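PDB 3I4G: SusD-like carbohydrate binding protein BF1063 from Bacteroides fragilis NCTC 9343, which probably binds carbohydrate at the outer membrane of the bacterium, as a member of the SusD family of glycan-capturing surface lipoproteins. Local coordinates for residues 462-467 against 503-508; 57-62 against 75-80; 453-458 against 511-516; 62-67 against 498-503. All blocks are in the same frame, centred on the assembly; numbering follows the deposited sequence.

Contact 1 of 4, residues 462-467 against 503-508; sequences GIAHEV and RAFRNP. With EDO (1,2-ethanediol), chain E.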
# COMPACT_ATOMS: atom_id res chain seq x y z
N GLY A 462 -11.79 0.32 11.78
CA GLY A 462 -12.98 1.09 12.11
C GLY A 462 -12.67 2.48 12.66
O GLY A 462 -13.43 3.05 13.44
N ILE A 463 -11.52 3.03 12.25
CA ILE A 463 -11.16 4.40 12.63
C ILE A 463 -11.13 5.36 11.44
O ILE A 463 -10.87 6.55 11.61
CB ILE A 463 -9.82 4.48 13.41
CG1 ILE A 463 -8.62 4.23 12.52
CG2 ILE A 463 -9.85 3.51 14.63
CD1 ILE A 463 -7.27 4.47 13.26
N ALA A 464 -11.39 4.87 10.23
CA ALA A 464 -11.43 5.74 9.07
C ALA A 464 -12.39 6.88 9.24
O ALA A 464 -12.10 8.00 8.82
CB ALA A 464 -11.82 4.92 7.81
N HIS A 465 -13.55 6.64 9.84
CA HIS A 465 -14.53 7.72 10.01
C HIS A 465 -14.08 8.77 11.01
O HIS A 465 -14.64 9.87 11.04
CB HIS A 465 -15.91 7.17 10.40
CG HIS A 465 -15.99 6.71 11.81
ND1 HIS A 465 -15.56 5.46 12.23
CD2 HIS A 465 -16.43 7.35 12.93
CE1 HIS A 465 -15.74 5.35 13.53
NE2 HIS A 465 -16.30 6.47 13.98
N GLU A 466 -13.09 8.45 11.84
CA GLU A 466 -12.49 9.44 12.73
C GLU A 466 -11.42 10.22 11.99
O GLU A 466 -11.47 11.47 11.91
CB GLU A 466 -11.83 8.76 13.92
CG GLU A 466 -12.76 8.02 14.85
CD GLU A 466 -12.02 7.35 15.98
OE1 GLU A 466 -11.61 8.06 16.94
OE2 GLU A 466 -11.86 6.11 15.95
N VAL A 467 -10.47 9.53 11.38
CA VAL A 467 -9.32 10.23 10.81
C VAL A 467 -9.64 10.89 9.47
O VAL A 467 -8.93 11.83 9.08
CB VAL A 467 -8.07 9.33 10.70
CG1 VAL A 467 -7.73 8.73 12.10
CG2 VAL A 467 -8.21 8.25 9.65
N ARG A 503 -12.23 16.25 4.20
CA ARG A 503 -13.05 15.05 4.01
C ARG A 503 -14.19 15.03 5.01
O ARG A 503 -14.10 15.64 6.08
CB ARG A 503 -12.25 13.77 4.15
CG ARG A 503 -11.12 13.56 3.18
CD ARG A 503 -10.49 12.19 3.40
NE ARG A 503 -9.34 11.96 2.55
CZ ARG A 503 -8.09 12.24 2.87
NH1 ARG A 503 -7.75 12.75 4.05
NH2 ARG A 503 -7.15 11.97 1.96
N ALA A 504 -15.24 14.31 4.66
CA ALA A 504 -16.38 14.06 5.55
C ALA A 504 -16.86 12.62 5.31
O ALA A 504 -18.01 12.35 4.94
CB ALA A 504 -17.48 15.07 5.34
N PHE A 505 -15.95 11.67 5.55
CA PHE A 505 -16.24 10.24 5.44
C PHE A 505 -17.50 9.90 6.21
O PHE A 505 -17.68 10.33 7.37
CB PHE A 505 -15.04 9.48 6.01
CG PHE A 505 -15.11 7.97 5.97
CD1 PHE A 505 -15.87 7.26 6.87
CD2 PHE A 505 -14.27 7.25 5.12
CE1 PHE A 505 -15.85 5.89 6.87
CE2 PHE A 505 -14.25 5.87 5.14
CZ PHE A 505 -15.03 5.20 6.00
N ARG A 506 -18.39 9.12 5.61
CA ARG A 506 -19.66 8.81 6.23
C ARG A 506 -19.64 7.49 6.99
O ARG A 506 -19.28 6.44 6.43
CB ARG A 506 -20.73 8.71 5.14
CG ARG A 506 -20.97 9.95 4.34
CD ARG A 506 -21.75 9.71 3.06
NE ARG A 506 -20.96 8.96 2.11
CZ ARG A 506 -21.34 8.67 0.88
NH1 ARG A 506 -22.52 9.08 0.41
NH2 ARG A 506 -20.53 8.00 0.10
N ASN A 507 -20.03 7.52 8.27
CA ASN A 507 -20.13 6.32 9.08
C ASN A 507 -21.59 5.88 9.11
O ASN A 507 -22.42 6.60 9.64
CB ASN A 507 -19.61 6.61 10.47
CG ASN A 507 -19.46 5.35 11.30
OD1 ASN A 507 -19.39 4.23 10.76
ND2 ASN A 507 -19.37 5.51 12.64
N PRO A 508 -21.92 4.68 8.63
CA PRO A 508 -21.09 3.58 8.14
C PRO A 508 -20.85 3.47 6.65
O PRO A 508 -20.06 2.63 6.25
CB PRO A 508 -21.93 2.36 8.55
CG PRO A 508 -23.34 2.82 8.29
CD PRO A 508 -23.35 4.26 8.72
C1 EDO E . -6.14 13.71 10.87
O1 EDO E . -7.32 13.74 10.04
C2 EDO E . -6.51 13.50 12.33
O2 EDO E . -7.03 12.19 12.48

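Contact 2 of 4, residues 57-62 against 75-80; sequences EHLSDN and KISSGN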
# COMPACT_ATOMS: atom_id res chain seq x y z
N GLU A 57 -2.72 5.71 -0.70
CA GLU A 57 -2.42 6.57 0.44
C GLU A 57 -3.17 7.90 0.34
O GLU A 57 -3.43 8.55 1.35
CB GLU A 57 -0.91 6.81 0.57
CG GLU A 57 -0.42 6.81 1.98
CD GLU A 57 -0.21 5.44 2.57
OE1 GLU A 57 -0.74 4.44 2.08
OE2 GLU A 57 0.43 5.38 3.60
N HIS A 58 -3.51 8.30 -0.87
CA HIS A 58 -4.32 9.51 -1.08
C HIS A 58 -5.71 9.45 -0.49
O HIS A 58 -6.37 10.50 -0.35
CB HIS A 58 -4.49 9.83 -2.59
CG HIS A 58 -3.21 10.00 -3.32
ND1 HIS A 58 -3.16 10.17 -4.69
CD2 HIS A 58 -1.93 9.92 -2.89
CE1 HIS A 58 -1.89 10.26 -5.06
NE2 HIS A 58 -1.12 10.10 -4.00
N LEU A 59 -6.17 8.25 -0.16
CA LEU A 59 -7.48 8.04 0.43
C LEU A 59 -7.41 8.03 1.94
O LEU A 59 -8.43 7.83 2.60
CB LEU A 59 -8.01 6.67 -0.04
CG LEU A 59 -8.02 6.44 -1.54
CD1 LEU A 59 -8.66 5.06 -1.86
CD2 LEU A 59 -8.73 7.58 -2.32
N SER A 60 -6.22 8.17 2.50
CA SER A 60 -5.97 8.05 3.92
C SER A 60 -5.57 9.39 4.53
O SER A 60 -5.38 10.38 3.83
CB SER A 60 -4.84 7.04 4.19
OG SER A 60 -3.57 7.57 3.92
N ASP A 61 -5.42 9.37 5.84
CA ASP A 61 -4.92 10.49 6.62
C ASP A 61 -3.44 10.82 6.37
O ASP A 61 -2.98 11.84 6.86
CB ASP A 61 -5.23 10.31 8.13
CG ASP A 61 -4.78 8.99 8.71
OD1 ASP A 61 -4.52 8.01 7.95
OD2 ASP A 61 -4.74 8.88 9.95
N ASN A 62 -2.74 10.00 5.62
CA ASN A 62 -1.34 10.22 5.32
C ASN A 62 -1.05 11.13 4.15
O ASN A 62 0.07 11.66 4.07
CB ASN A 62 -0.62 8.88 5.03
CG ASN A 62 -0.33 8.04 6.24
OD1 ASN A 62 -0.46 8.49 7.38
ND2 ASN A 62 0.16 6.83 6.00
N LYS A 75 -12.58 10.97 -4.01
CA LYS A 75 -13.94 10.85 -3.54
C LYS A 75 -14.25 9.47 -2.95
O LYS A 75 -15.25 9.34 -2.26
CB LYS A 75 -14.95 11.18 -4.63
CG LYS A 75 -14.96 12.62 -5.01
CD LYS A 75 -16.09 12.86 -6.01
CE LYS A 75 -16.14 14.28 -6.49
NZ LYS A 75 -17.31 14.53 -7.38
N ILE A 76 -13.43 8.45 -3.20
CA ILE A 76 -13.68 7.12 -2.64
C ILE A 76 -13.84 7.20 -1.14
O ILE A 76 -14.71 6.50 -0.59
CB ILE A 76 -12.54 6.16 -3.02
CG1 ILE A 76 -12.70 5.81 -4.51
CG2 ILE A 76 -12.61 4.91 -2.15
CD1 ILE A 76 -11.55 5.04 -5.09
N SER A 77 -13.03 8.01 -0.44
CA SER A 77 -13.13 8.08 1.02
C SER A 77 -13.39 9.47 1.57
O SER A 77 -13.24 9.68 2.79
CB SER A 77 -11.86 7.51 1.65
OG SER A 77 -10.76 8.29 1.30
N SER A 78 -13.84 10.42 0.76
CA SER A 78 -14.11 11.77 1.27
C SER A 78 -15.56 12.03 1.65
O SER A 78 -15.86 13.13 2.15
CB SER A 78 -13.71 12.80 0.23
OG SER A 78 -14.62 12.76 -0.87
N GLY A 79 -16.43 11.07 1.43
CA GLY A 79 -17.86 11.23 1.69
C GLY A 79 -18.68 11.40 0.41
O GLY A 79 -19.88 11.58 0.49
N ASN A 80 -18.03 11.34 -0.75
CA ASN A 80 -18.66 11.61 -2.04
C ASN A 80 -18.64 10.44 -2.98
O ASN A 80 -18.85 10.63 -4.20
CB ASN A 80 -18.00 12.84 -2.66
CG ASN A 80 -18.42 14.14 -1.98
OD1 ASN A 80 -19.58 14.31 -1.62
ND2 ASN A 80 -17.51 15.08 -1.87

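Contact 3 of 4, residues 453-458 against 511-516; sequences IRYWDI and YTWPIP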
# COMPACT_ATOMS: atom_id res chain seq x y z
N ILE A 453 -0.97 0.89 2.37
CA ILE A 453 -1.59 0.01 3.35
C ILE A 453 -2.43 0.79 4.36
O ILE A 453 -3.29 0.22 5.05
CB ILE A 453 -0.48 -0.85 4.03
CG1 ILE A 453 0.27 -1.64 2.98
CG2 ILE A 453 -1.09 -1.79 5.08
CD1 ILE A 453 1.55 -2.26 3.50
N ARG A 454 -2.21 2.10 4.47
CA ARG A 454 -2.87 2.88 5.51
C ARG A 454 -4.39 2.86 5.39
O ARG A 454 -5.08 2.74 6.40
CB ARG A 454 -2.39 4.32 5.48
CG ARG A 454 -2.96 5.21 6.61
CD ARG A 454 -2.60 4.79 7.99
NE ARG A 454 -3.16 5.75 8.95
CZ ARG A 454 -3.18 5.57 10.25
NH1 ARG A 454 -2.68 4.47 10.77
NH2 ARG A 454 -3.69 6.50 11.03
N TYR A 455 -4.91 3.03 4.18
CA TYR A 455 -6.35 3.00 3.98
C TYR A 455 -6.89 1.64 4.40
O TYR A 455 -7.91 1.59 5.14
CB TYR A 455 -6.68 3.35 2.53
CG TYR A 455 -8.14 3.35 2.18
CD1 TYR A 455 -9.03 4.27 2.70
CD2 TYR A 455 -8.63 2.42 1.31
CE1 TYR A 455 -10.37 4.24 2.35
CE2 TYR A 455 -9.94 2.40 0.93
CZ TYR A 455 -10.81 3.32 1.45
OH TYR A 455 -12.14 3.30 1.07
N TRP A 456 -6.27 0.56 3.95
CA TRP A 456 -6.71 -0.77 4.35
C TRP A 456 -6.75 -0.87 5.88
O TRP A 456 -7.69 -1.41 6.46
CB TRP A 456 -5.77 -1.81 3.73
CG TRP A 456 -6.21 -3.20 3.94
CD1 TRP A 456 -7.22 -3.82 3.26
CD2 TRP A 456 -5.71 -4.13 4.90
NE1 TRP A 456 -7.40 -5.10 3.75
CE2 TRP A 456 -6.48 -5.32 4.77
CE3 TRP A 456 -4.68 -4.10 5.84
CZ2 TRP A 456 -6.26 -6.45 5.56
CZ3 TRP A 456 -4.45 -5.24 6.60
CH2 TRP A 456 -5.24 -6.39 6.45
N ASP A 457 -5.75 -0.34 6.56
CA ASP A 457 -5.72 -0.42 8.02
C ASP A 457 -6.81 0.41 8.69
O ASP A 457 -7.51 -0.08 9.58
CB ASP A 457 -4.38 0.07 8.56
CG ASP A 457 -3.23 -0.91 8.37
OD1 ASP A 457 -3.45 -2.13 8.19
OD2 ASP A 457 -2.08 -0.41 8.46
N ILE A 458 -6.98 1.68 8.29
CA ILE A 458 -7.96 2.53 8.97
C ILE A 458 -9.40 2.02 8.70
O ILE A 458 -10.28 2.13 9.55
CB ILE A 458 -7.80 4.02 8.69
CG1 ILE A 458 -8.00 4.32 7.21
CG2 ILE A 458 -6.42 4.49 9.16
CD1 ILE A 458 -7.85 5.84 6.87
N TYR A 511 -17.40 2.77 4.83
CA TYR A 511 -16.67 1.54 5.09
C TYR A 511 -16.90 0.48 4.00
O TYR A 511 -16.18 -0.53 3.99
CB TYR A 511 -17.03 0.96 6.48
CG TYR A 511 -16.34 1.73 7.58
CD1 TYR A 511 -14.98 1.60 7.76
CD2 TYR A 511 -17.03 2.52 8.45
CE1 TYR A 511 -14.33 2.28 8.75
CE2 TYR A 511 -16.39 3.23 9.48
CZ TYR A 511 -15.04 3.08 9.61
OH TYR A 511 -14.34 3.78 10.57
N THR A 512 -17.87 0.68 3.11
CA THR A 512 -18.14 -0.29 2.05
C THR A 512 -18.27 0.46 0.72
O THR A 512 -19.02 1.46 0.62
CB THR A 512 -19.43 -1.04 2.31
OG1 THR A 512 -19.39 -1.67 3.60
CG2 THR A 512 -19.63 -2.15 1.29
N TRP A 513 -17.57 0.01 -0.31
CA TRP A 513 -17.72 0.59 -1.63
C TRP A 513 -18.97 -0.05 -2.26
O TRP A 513 -19.15 -1.25 -2.12
CB TRP A 513 -16.54 0.29 -2.53
CG TRP A 513 -15.20 0.78 -2.09
CD1 TRP A 513 -14.89 1.59 -1.05
CD2 TRP A 513 -13.97 0.56 -2.79
NE1 TRP A 513 -13.52 1.83 -1.01
CE2 TRP A 513 -12.94 1.22 -2.09
CE3 TRP A 513 -13.66 -0.14 -3.97
CZ2 TRP A 513 -11.62 1.16 -2.52
CZ3 TRP A 513 -12.38 -0.22 -4.35
CH2 TRP A 513 -11.37 0.43 -3.65
N PRO A 514 -19.80 0.74 -2.97
CA PRO A 514 -20.95 0.16 -3.66
C PRO A 514 -20.52 -0.69 -4.86
O PRO A 514 -19.44 -0.49 -5.43
CB PRO A 514 -21.71 1.37 -4.15
CG PRO A 514 -20.63 2.40 -4.37
CD PRO A 514 -19.63 2.16 -3.24
N ILE A 515 -21.35 -1.66 -5.24
CA ILE A 515 -21.12 -2.39 -6.44
C ILE A 515 -21.16 -1.39 -7.61
O ILE A 515 -22.04 -0.55 -7.65
CB ILE A 515 -22.25 -3.43 -6.63
CG1 ILE A 515 -22.33 -4.47 -5.51
CG2 ILE A 515 -22.06 -4.17 -7.98
CD1 ILE A 515 -21.10 -5.31 -5.33
N PRO A 516 -20.22 -1.49 -8.56
CA PRO A 516 -20.26 -0.53 -9.65
C PRO A 516 -21.61 -0.51 -10.37
O PRO A 516 -22.22 -1.56 -10.59
CB PRO A 516 -19.14 -1.01 -10.57
CG PRO A 516 -18.19 -1.72 -9.65
CD PRO A 516 -19.06 -2.38 -8.65

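Contact 4 of 4, residues 62-67 against 498-503; sequences NAFDRR and WYVGKR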
# COMPACT_ATOMS: atom_id res chain seq x y z
N ASN A 62 -2.74 10.00 5.62
CA ASN A 62 -1.34 10.22 5.32
C ASN A 62 -1.05 11.13 4.15
O ASN A 62 0.07 11.66 4.07
CB ASN A 62 -0.62 8.88 5.03
CG ASN A 62 -0.33 8.04 6.24
OD1 ASN A 62 -0.46 8.49 7.38
ND2 ASN A 62 0.16 6.83 6.00
N ALA A 63 -2.00 11.31 3.23
CA ALA A 63 -1.64 11.96 1.97
C ALA A 63 -2.87 12.51 1.28
O ALA A 63 -3.99 12.37 1.75
CB ALA A 63 -0.88 10.99 1.07
N PHE A 64 -2.61 13.16 0.16
CA PHE A 64 -3.62 13.86 -0.63
C PHE A 64 -3.28 13.67 -2.10
O PHE A 64 -2.13 13.53 -2.48
CB PHE A 64 -3.60 15.32 -0.25
CG PHE A 64 -4.61 16.20 -0.96
CD1 PHE A 64 -5.94 16.13 -0.59
CD2 PHE A 64 -4.23 17.17 -1.86
CE1 PHE A 64 -6.91 16.96 -1.19
CE2 PHE A 64 -5.17 18.00 -2.44
CZ PHE A 64 -6.52 17.90 -2.11
N ASP A 65 -4.32 13.69 -2.93
CA ASP A 65 -4.17 13.58 -4.37
C ASP A 65 -4.08 14.97 -4.97
O ASP A 65 -4.96 15.78 -4.75
CB ASP A 65 -5.39 12.84 -4.94
CG ASP A 65 -5.18 12.36 -6.32
OD1 ASP A 65 -5.16 13.18 -7.23
OD2 ASP A 65 -5.01 11.15 -6.55
N ARG A 66 -3.01 15.26 -5.73
CA ARG A 66 -2.85 16.61 -6.31
C ARG A 66 -4.05 16.99 -7.15
O ARG A 66 -4.27 18.17 -7.34
CB ARG A 66 -1.58 16.67 -7.18
CG ARG A 66 -1.08 18.09 -7.49
CD ARG A 66 -0.40 18.21 -8.87
NE ARG A 66 -1.41 18.03 -9.89
CZ ARG A 66 -1.50 17.02 -10.73
NH1 ARG A 66 -0.51 16.15 -10.90
NH2 ARG A 66 -2.57 16.95 -11.50
N ARG A 67 -4.75 16.02 -7.74
CA ARG A 67 -5.91 16.34 -8.59
C ARG A 67 -7.05 16.96 -7.76
O ARG A 67 -7.95 17.57 -8.34
CB ARG A 67 -6.41 15.12 -9.37
CG ARG A 67 -5.34 14.63 -10.35
CD ARG A 67 -5.58 13.28 -10.96
NE ARG A 67 -5.55 12.25 -9.94
CZ ARG A 67 -5.58 10.95 -10.17
NH1 ARG A 67 -5.71 10.48 -11.41
NH2 ARG A 67 -5.50 10.11 -9.16
N TRP A 498 -0.24 24.89 5.69
CA TRP A 498 -1.02 25.22 4.50
C TRP A 498 -2.39 24.49 4.52
O TRP A 498 -2.41 23.29 4.77
CB TRP A 498 -0.23 24.86 3.22
CG TRP A 498 -0.87 25.27 1.97
CD1 TRP A 498 -1.48 24.48 1.04
CD2 TRP A 498 -0.99 26.61 1.48
NE1 TRP A 498 -1.95 25.24 0.02
CE2 TRP A 498 -1.67 26.56 0.26
CE3 TRP A 498 -0.59 27.86 1.97
CZ2 TRP A 498 -1.92 27.70 -0.52
CZ3 TRP A 498 -0.87 28.99 1.22
CH2 TRP A 498 -1.51 28.90 -0.02
N TYR A 499 -3.49 25.18 4.18
CA TYR A 499 -4.78 24.52 4.08
C TYR A 499 -4.82 23.74 2.75
O TYR A 499 -4.68 24.34 1.68
CB TYR A 499 -5.95 25.49 4.13
CG TYR A 499 -7.26 24.74 3.96
CD1 TYR A 499 -7.87 24.11 5.07
CD2 TYR A 499 -7.86 24.60 2.71
CE1 TYR A 499 -9.02 23.40 4.92
CE2 TYR A 499 -9.04 23.88 2.57
CZ TYR A 499 -9.61 23.29 3.68
OH TYR A 499 -10.79 22.58 3.56
N VAL A 500 -5.04 22.43 2.85
CA VAL A 500 -5.07 21.59 1.66
C VAL A 500 -6.49 21.27 1.19
O VAL A 500 -6.79 21.44 0.00
CB VAL A 500 -4.30 20.30 1.93
CG1 VAL A 500 -4.30 19.39 0.72
CG2 VAL A 500 -2.85 20.64 2.24
N GLY A 501 -7.34 20.79 2.09
CA GLY A 501 -8.68 20.39 1.69
C GLY A 501 -9.35 19.71 2.87
O GLY A 501 -8.95 19.91 4.02
N LYS A 502 -10.43 18.96 2.60
CA LYS A 502 -11.16 18.32 3.69
C LYS A 502 -11.84 17.04 3.21
O LYS A 502 -12.04 16.80 2.02
CB LYS A 502 -12.18 19.29 4.30
CG LYS A 502 -13.32 19.68 3.38
CD LYS A 502 -14.34 20.58 4.09
N ARG A 503 -12.23 16.25 4.20
CA ARG A 503 -13.05 15.05 4.01
C ARG A 503 -14.19 15.03 5.01
O ARG A 503 -14.10 15.64 6.08
CB ARG A 503 -12.25 13.77 4.15
CG ARG A 503 -11.12 13.56 3.18
CD ARG A 503 -10.49 12.19 3.40
NE ARG A 503 -9.34 11.96 2.55
CZ ARG A 503 -8.09 12.24 2.87
NH1 ARG A 503 -7.75 12.75 4.05
NH2 ARG A 503 -7.15 11.97 1.96
O HOH W 1 -5.02 13.61 4.12

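Contact 1 of 4, residues 462-467 against 503-508
Phe505 and Asn507 pack against the first turn of the short helix 464-467 in a partly buried contact, in which side chains of the loop leading from strand 497-502 toward helix 517-522 meet both side chains and backbone of the helix. The Phe505 ring lies face-on to the helix start: Ala464 CB sits over it, 4.1 Å from the ring centroid and 28° off the normal, a CH-pi contact. The same ring reaches His465, with Phe505 CD1 3.4 Å from His465 CA. With CG of Phe505 anti to the backbone N (chi1 -179°), the ring is carried toward the helix. Two residues on, the amide of Asn507 stacks on the imidazole of His465, the planes 22° apart and ND2 above the ring centre, 3.5 Å from His465 CD2. Glu466 CG approaches the opposite face, toward its rim. The polar end of His465 turns to Tyr511, whose OH is hydrogen-bonded to ND1. At the other end of the helix, O1 of an ethanediol molecule, probably from the crystallisation liquor, donates to Val467 O at 2.7 Å. Helix 464-467 follows helix 454-461 after the Schellman motif at Gly462, and Phe505 also reaches Met459 of that preceding helix.

Contact 2 of 4, residues 57-62 against 75-80
Leu59, at the end of a 3-10 segment that precedes strand 63-65, meets Ile76 and Ser77 of the last, weakly bonded turn of helix 72-78 in a buried contact joined by one hydrogen bond and one apolar pair. Ser77 OG donates to Leu59 O at 2.7 Å, approaching the carbonyl at a C=O...OG angle of 115° and tilted 19° from its plane. The hydroxyl stands between its own backbone N and carbonyl carbon (chi1 64°), which directs it across to Leu59 and also brings it within 3.5 Å of Leu59 CB. Beside this bond both methyls of Leu59 lie against Ile76, CD1 4.0 Å from Ile76 CG2 and CD2 4.1 Å from Ile76 CB. Ser60 forms an ST turn, its OG accepting from Asn62 N at 3.1 Å while donating to Glu57 O at 2.8 Å. Glu57 O also takes the backbone N of Ser60, so two donors grip it. Asn62 ND2 reaches back to Glu57 OE2 at 2.8 Å, with the oxygen in its amide plane but met from above the carboxylate plane, and links the two ends of residues 57-62. Ile76 continues onto Tyr455, Trp513 and helix 86-109, and Asp61 forms a salt bridge with Arg454 of helix 454-461.

Contact 3 of 4, residues 453-458 against 511-516
Tyr455 leaves helix 454-461 and runs to Trp513, a buried link, within the SusD-family part of the chain, between that helix and the loop before helix 517-522. CB itself does not point at the loop; CG, anti to the backbone N (chi1 180°), brings the far end of the ring to it. On the ring edge, CE2 comes to 4.0 Å from Trp513 CZ2, an apolar touch with the six-membered part of the indole. CZ of Tyr455 follows at 4.0 Å from Trp513 NE1. The phenol oxygen completes the reach: Trp513 NE1 donates to Tyr455 OH at 2.9 Å, and the N-H...O angle of 177° makes the bond almost straight. Both rings meet edge to edge here, with Tyr455 OH only 3° out of the indole plane. Tyr139 stacks on the indole and Phe140 meets it edge-to-face; Ile76 of helix 72-78 touches both Tyr455 and Trp513. The bond satisfies a buried indole N-H and helps to set the rotation of the indole. Near the other end of the 453-458 segment the loop makes a lighter touch, where the ring of Tyr511, hydrogen-bonded through OH to His465, brings its CE1 edge to 4.1 Å from Ile458 O.

Contact 4 of 4, residues 62-67 against 498-503
Phe64 lays one face of its ring over a methyl of Val500, whose CG1 sits above the ring centre, 3.5 Å from the centroid and 14° off the normal. The closest pair in this CH-pi contact is Phe64 CD2 and Val500 CG1 at 3.4 Å. The two side chains come from opposite directions, one from strand 63-65 and the other from strand 497-502; CG1 of Val500 extends anti to the backbone N (chi1 -180°), aiming it at the ring. The strands belong to two different two-stranded antiparallel sheets, 63-65 with 281-283 and 497-502 with 471-476, so the contact joins sheet to sheet by side chains. Val500 and Gly501 form a classic beta bulge opposite Ile472, which also touches Phe64.

Just past the second strand, the extended side chain of Arg503 brings NH2 to Ala63 O, a 3.2 Å hydrogen bond running nearly along the C=O axis and in the guanidinium plane. Arg503 NH2 is shared with His58 O, its stronger partner, so the Ala63 bond is the longer of the two. A water bridges Ala63 and Arg503, donating to Ala63 O at 2.9 Å and accepting from Arg503 NH1 at 2.9 Å. On the first segment Arg67 grips Asp65 side-on in a salt bridge, NE to OD1 and NH2 to OD2, each at 2.9 Å; OD1 also accepts from Arg67 N, two residues on, which makes an Asx turn. The buried guanidinium of Arg503 is thus satisfied by the carbonyls of Ala63 and His58 and by water, with no carboxylate among these partners, whereas Arg67 has the charge of Asp65 to pair with.

How the contacts relate
Chemistry follows burial across the four contacts. Contact 1, partly at the surface, relies on a ring and amide stack and on CH-pi packing, without a direct polar bond between its segments. In the buried contacts 2, 3 and 4 a single directed hydrogen bond is set among apolar packing: the donor is a serine hydroxyl in contact 2, an indole in contact 3 and a guanidinium, helped by water, in contact 4. The segments of contacts 1 and 4 overlap at Arg503, which works in contact 4 and bonds His58 O of the 57-62 segment. Contacts 2 and 4 share Asn62, and contacts 1 and 3 use consecutive helices together with the same loop after strand 497-502.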